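Local coordinates for protein E (Haemophilus influenzae, PDB 3ZH5), which acts as a multifunctional surface adhesin, attaching the bacterium to host epithelial cells and binding vitronectin, laminin and plasminogen, at residues Pro39-Asp51 with Ala64-Ala76. Numbering follows the deposited sequence.
Sequences PQIVHFDAVVNLD and ARSVRQYKILNCA. With EDO (1,2-ethanediol), chain C.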
loop_
_atom_site.group_PDB
_atom_site.type_symbol
_atom_site.label_atom_id
_atom_site.label_comp_id
_atom_site.label_asym_id
_atom_site.label_seq_id
_atom_site.Cartn_x
_atom_site.Cartn_y
_atom_site.Cartn_z
ATOM N N PRO A 39 -6.661 -13.337 14.758
ATOM C CA PRO A 39 -5.992 -13.701 13.508
ATOM C C PRO A 39 -6.683 -13.167 12.305
ATOM O O PRO A 39 -6.047 -13.266 11.287
ATOM C CB PRO A 39 -6.100 -15.226 13.470
ATOM C CG PRO A 39 -6.122 -15.594 14.939
ATOM C CD PRO A 39 -6.966 -14.536 15.557
ATOM N N GLN A 40 -7.906 -12.644 12.408
ATOM C CA GLN A 40 -8.606 -12.100 11.236
ATOM C C GLN A 40 -8.081 -10.706 10.890
ATOM O O GLN A 40 -8.388 -10.149 9.832
ATOM C CB GLN A 40 -10.125 -12.069 11.493
ATOM C CG GLN A 40 -10.834 -13.432 11.293
ATOM C CD GLN A 40 -10.888 -13.852 9.813
ATOM O OE1 GLN A 40 -9.850 -13.999 9.168
ATOM N NE2 GLN A 40 -12.103 -14.006 9.269
ATOM N N ILE A 41 -7.248 -10.147 11.776
ATOM C CA ILE A 41 -6.773 -8.797 11.591
ATOM C C ILE A 41 -5.368 -8.842 11.004
ATOM O O ILE A 41 -4.501 -9.520 11.532
ATOM C CB ILE A 41 -6.836 -8.001 12.931
ATOM C CG1 ILE A 41 -8.298 -7.701 13.267
ATOM C CG2 ILE A 41 -6.110 -6.666 12.800
ATOM C CD1 ILE A 41 -8.479 -6.868 14.510
ATOM N N VAL A 42 -5.146 -8.200 9.850
ATOM C CA VAL A 42 -3.837 -8.278 9.225
ATOM C C VAL A 42 -3.309 -6.924 8.921
ATOM O O VAL A 42 -4.000 -6.125 8.300
ATOM C CB VAL A 42 -3.881 -9.098 7.881
ATOM C CG1 VAL A 42 -2.489 -9.288 7.325
ATOM C CG2 VAL A 42 -4.560 -10.439 8.092
ATOM N N HIS A 43 -2.049 -6.700 9.274
ATOM C CA HIS A 43 -1.353 -5.449 8.976
ATOM C C HIS A 43 -0.456 -5.632 7.758
ATOM O O HIS A 43 0.226 -6.672 7.609
ATOM C CB HIS A 43 -0.454 -4.964 10.130
ATOM C CG HIS A 43 -1.152 -4.672 11.433
ATOM N ND1 HIS A 43 -0.718 -3.693 12.282
ATOM C CD2 HIS A 43 -2.205 -5.260 12.046
ATOM C CE1 HIS A 43 -1.498 -3.648 13.352
ATOM N NE2 HIS A 43 -2.420 -4.582 13.218
ATOM N N PHE A 44 -0.422 -4.633 6.881
ATOM C CA PHE A 44 0.438 -4.699 5.690
ATOM C C PHE A 44 0.764 -3.354 5.102
ATOM O O PHE A 44 0.005 -2.418 5.299
ATOM C CB PHE A 44 -0.201 -5.576 4.607
ATOM C CG PHE A 44 -1.436 -4.998 3.973
ATOM C CD1 PHE A 44 -2.684 -5.205 4.522
ATOM C CD2 PHE A 44 -1.354 -4.326 2.772
ATOM C CE1 PHE A 44 -3.823 -4.703 3.901
ATOM C CE2 PHE A 44 -2.495 -3.817 2.158
ATOM C CZ PHE A 44 -3.724 -4.010 2.739
ATOM N N ASP A 45 1.874 -3.240 4.366
ATOM C CA ASP A 45 2.122 -2.046 3.542
ATOM C C ASP A 45 1.572 -2.171 2.125
ATOM O O ASP A 45 1.792 -3.150 1.447
ATOM C CB ASP A 45 3.601 -1.717 3.433
ATOM C CG ASP A 45 4.215 -1.281 4.750
ATOM O OD1 ASP A 45 3.463 -0.928 5.702
ATOM O OD2 ASP A 45 5.462 -1.253 4.816
ATOM N N ALA A 46 0.855 -1.154 1.674
ATOM C CA ALA A 46 0.571 -1.020 0.246
ATOM C C ALA A 46 1.696 -0.150 -0.295
ATOM O O ALA A 46 2.140 0.769 0.392
ATOM C CB ALA A 46 -0.770 -0.370 0.038
ATOM N N VAL A 47 2.150 -0.408 -1.534
ATOM C CA VAL A 47 3.255 0.363 -2.107
ATOM C C VAL A 47 2.845 0.779 -3.507
ATOM O O VAL A 47 2.470 -0.071 -4.279
ATOM C CB VAL A 47 4.539 -0.456 -2.188
ATOM C CG1 VAL A 47 5.566 0.243 -3.005
ATOM C CG2 VAL A 47 5.084 -0.683 -0.759
ATOM N N VAL A 48 2.888 2.073 -3.794
ATOM C CA VAL A 48 2.492 2.591 -5.117
ATOM C C VAL A 48 3.668 3.198 -5.823
ATOM O O VAL A 48 4.266 4.127 -5.306
ATOM C CB VAL A 48 1.426 3.695 -5.006
ATOM C CG1 VAL A 48 1.008 4.158 -6.367
ATOM C CG2 VAL A 48 0.221 3.198 -4.224
ATOM N N ASN A 49 4.000 2.694 -7.016
ATOM C CA ASN A 49 4.993 3.359 -7.840
ATOM C C ASN A 49 4.292 4.452 -8.648
ATOM O O ASN A 49 3.299 4.190 -9.335
ATOM C CB ASN A 49 5.710 2.354 -8.738
ATOM C CG ASN A 49 6.581 1.422 -7.967
ATOM O OD1 ASN A 49 7.017 1.744 -6.861
ATOM N ND2 ASN A 49 6.871 0.257 -8.539
ATOM N N LEU A 50 4.800 5.678 -8.543
ATOM C CA LEU A 50 4.123 6.863 -9.073
ATOM C C LEU A 50 4.380 7.114 -10.548
ATOM O O LEU A 50 5.422 6.738 -11.079
ATOM C CB LEU A 50 4.554 8.115 -8.303
ATOM C CG LEU A 50 4.210 8.152 -6.819
ATOM C CD1 LEU A 50 4.873 9.360 -6.196
ATOM C CD2 LEU A 50 2.715 8.176 -6.618
ATOM N N ASP A 51 3.416 7.789 -11.176
ATOM C CA ASP A 51 3.460 8.180 -12.600
ATOM C C ASP A 51 4.041 9.568 -12.780
ATOM O O ASP A 51 4.393 9.982 -13.879
ATOM C CB ASP A 51 2.044 8.205 -13.160
ATOM C CG ASP A 51 1.683 6.925 -13.863
ATOM O OD1 ASP A 51 2.535 6.444 -14.637
ATOM O OD2 ASP A 51 0.566 6.397 -13.634
ATOM N N ALA A 64 9.504 12.329 -4.988
ATOM C CA ALA A 64 9.297 10.942 -4.612
ATOM C C ALA A 64 8.936 10.142 -5.846
ATOM O O ALA A 64 8.279 10.671 -6.739
ATOM C CB ALA A 64 8.188 10.834 -3.601
ATOM N N ARG A 65 9.341 8.873 -5.856
ATOM C CA ARG A 65 8.970 7.915 -6.901
ATOM C C ARG A 65 7.991 6.842 -6.434
ATOM O O ARG A 65 7.336 6.198 -7.251
ATOM C CB ARG A 65 10.219 7.239 -7.475
ATOM C CG ARG A 65 11.112 8.208 -8.218
ATOM C CD ARG A 65 12.307 7.536 -8.856
ATOM N NE ARG A 65 13.236 8.546 -9.343
ATOM C CZ ARG A 65 13.945 8.445 -10.460
ATOM N NH1 ARG A 65 13.855 7.366 -11.227
ATOM N NH2 ARG A 65 14.757 9.433 -10.811
ATOM N N SER A 66 7.880 6.623 -5.130
ATOM C CA SER A 66 6.866 5.690 -4.645
ATOM C C SER A 66 6.317 6.136 -3.294
ATOM O O SER A 66 6.855 7.031 -2.655
ATOM C CB SER A 66 7.435 4.258 -4.562
ATOM O OG SER A 66 8.456 4.146 -3.549
ATOM N N VAL A 67 5.211 5.524 -2.896
ATOM C CA VAL A 67 4.592 5.787 -1.616
ATOM C C VAL A 67 4.393 4.463 -0.926
ATOM O O VAL A 67 4.002 3.494 -1.541
ATOM C CB VAL A 67 3.218 6.423 -1.814
ATOM C CG1 VAL A 67 2.692 6.955 -0.501
ATOM C CG2 VAL A 67 3.329 7.537 -2.825
ATOM N N ARG A 68 4.654 4.416 0.368
ATOM C CA ARG A 68 4.363 3.237 1.146
ATOM C C ARG A 68 3.293 3.612 2.168
ATOM O O ARG A 68 3.445 4.582 2.909
ATOM C CB ARG A 68 5.666 2.801 1.827
ATOM C CG ARG A 68 5.615 1.535 2.650
ATOM C CD ARG A 68 7.028 1.131 3.073
ATOM N NE ARG A 68 7.853 0.480 2.043
ATOM C CZ ARG A 68 7.788 -0.813 1.741
ATOM N NH1 ARG A 68 6.912 -1.599 2.355
ATOM N NH2 ARG A 68 8.587 -1.325 0.832
ATOM N N GLN A 69 2.213 2.845 2.229
ATOM C CA GLN A 69 1.132 3.149 3.152
ATOM C C GLN A 69 0.829 1.971 4.032
ATOM O O GLN A 69 0.560 0.879 3.549
ATOM C CB GLN A 69 -0.123 3.521 2.407
ATOM C CG GLN A 69 0.021 4.849 1.715
ATOM C CD GLN A 69 -1.241 5.282 1.040
ATOM O OE1 GLN A 69 -1.847 4.541 0.268
ATOM N NE2 GLN A 69 -1.639 6.500 1.317
ATOM N N TYR A 70 0.862 2.222 5.328
ATOM C CA TYR A 70 0.554 1.211 6.322
ATOM C C TYR A 70 -0.932 1.025 6.438
ATOM O O TYR A 70 -1.678 1.981 6.775
ATOM C CB TYR A 70 1.093 1.689 7.649
ATOM C CG TYR A 70 1.158 0.641 8.757
ATOM C CD1 TYR A 70 0.021 -0.031 9.182
ATOM C CD2 TYR A 70 2.357 0.342 9.365
ATOM C CE1 TYR A 70 0.101 -1.005 10.198
ATOM C CE2 TYR A 70 2.445 -0.617 10.362
ATOM C CZ TYR A 70 1.309 -1.280 10.784
ATOM O OH TYR A 70 1.435 -2.260 11.797
ATOM N N LYS A 71 -1.381 -0.187 6.171
ATOM C CA LYS A 71 -2.799 -0.549 6.273
ATOM C C LYS A 71 -3.054 -1.585 7.368
ATOM O O LYS A 71 -2.188 -2.417 7.629
ATOM C CB LYS A 71 -3.270 -1.165 4.945
ATOM C CG LYS A 71 -2.993 -0.287 3.744
ATOM C CD LYS A 71 -3.863 0.983 3.741
ATOM C CE LYS A 71 -3.863 1.577 2.332
ATOM N NZ LYS A 71 -4.470 2.909 2.265
ATOM N N ILE A 72 -4.281 -1.593 7.902
ATOM C CA ILE A 72 -4.743 -2.643 8.752
ATOM C C ILE A 72 -6.076 -3.080 8.207
ATOM O O ILE A 72 -7.024 -2.263 8.040
ATOM C CB ILE A 72 -4.927 -2.189 10.232
ATOM C CG1 ILE A 72 -3.600 -1.709 10.827
ATOM C CG2 ILE A 72 -5.561 -3.312 11.035
ATOM C CD1 ILE A 72 -3.703 -1.006 12.160
ATOM N N LEU A 73 -6.129 -4.378 7.908
ATOM C CA LEU A 73 -7.325 -5.023 7.399
ATOM C C LEU A 73 -7.972 -5.959 8.402
ATOM O O LEU A 73 -7.320 -6.843 8.955
ATOM C CB LEU A 73 -6.983 -5.778 6.086
ATOM C CG LEU A 73 -8.056 -6.694 5.510
ATOM C CD1 LEU A 73 -9.153 -5.812 4.930
ATOM C CD2 LEU A 73 -7.437 -7.613 4.415
ATOM N N ASN A 74 -9.280 -5.816 8.582
ATOM C CA ASN A 74 -10.077 -6.819 9.256
ATOM C C ASN A 74 -10.828 -7.733 8.258
ATOM O O ASN A 74 -11.765 -7.299 7.599
ATOM C CB ASN A 74 -11.056 -6.143 10.202
ATOM C CG ASN A 74 -11.764 -7.127 11.094
ATOM O OD1 ASN A 74 -11.574 -8.341 10.975
ATOM N ND2 ASN A 74 -12.541 -6.619 12.027
ATOM N N CYS A 75 -10.416 -8.990 8.164
ATOM C CA CYS A 75 -10.956 -9.930 7.176
ATOM C C CYS A 75 -12.386 -10.335 7.478
ATOM O O CYS A 75 -13.071 -10.867 6.607
ATOM C CB CYS A 75 -10.076 -11.196 7.055
ATOM S SG CYS A 75 -8.501 -10.839 6.318
ATOM N N ALA A 76 -12.851 -10.100 8.698
ATOM C CA ALA A 76 -14.213 -10.506 9.069
ATOM C C ALA A 76 -15.289 -9.520 8.532
ATOM O O ALA A 76 -16.429 -9.903 8.277
ATOM C CB ALA A 76 -14.326 -10.633 10.577
HETATM C C1 EDO C . -5.674 -3.504 15.502
HETATM O O1 EDO C . -7.071 -3.316 15.791
HETATM C C2 EDO C . -5.218 -4.897 15.940
HETATM O O2 EDO C . -4.092 -5.365 15.162
#
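His43 and Ile72, a non-hydrogen-bonded pair, show how antiparallel neighbours pack side by side, the isoleucine branch laid against the imidazole: Ile72 CG1 sits 3.7 Å from the His43 ring centroid, over one face, a CH-pi contact. At the ring's edge, His43 ND1 and Tyr70 OH share a nearly straight hydrogen bond of 2.6 Å, while His43 NE2 donates to the 1,2-ethanediol, probably from the crystallisation liquor; in this crystal the two bonds probably hold the ring's rotation. Further along the sheet face that carries His43, Arg68 bends at chi3 (-78°), which lays its guanidinium over Val47 CG2 and turns NH1 to the anti lone pair of Asp45 OD2, a salt bridge of 2.9 Å; NH1 also makes a salt bridge with Asp28, its stronger partner.

The opposite sheet face carries Phe44, whose CG lies between backbone N and carbonyl carbon (chi1 69°), bringing the ring across to Lys71. Lys71 CB covers one ring face, offset toward the rim, in a CH-pi contact, and Leu73 CB meets the edge at 4.0 Å from Phe44 CE1. Helix 115-128 packs on Val42, Phe44 and Leu73, and Cys75 is disulfide-bonded to its Cys124. Paired backbone bonds from Val42-Leu73 to Val48-Val67 make this a regular antiparallel ladder, central in a sheet backed by one helix.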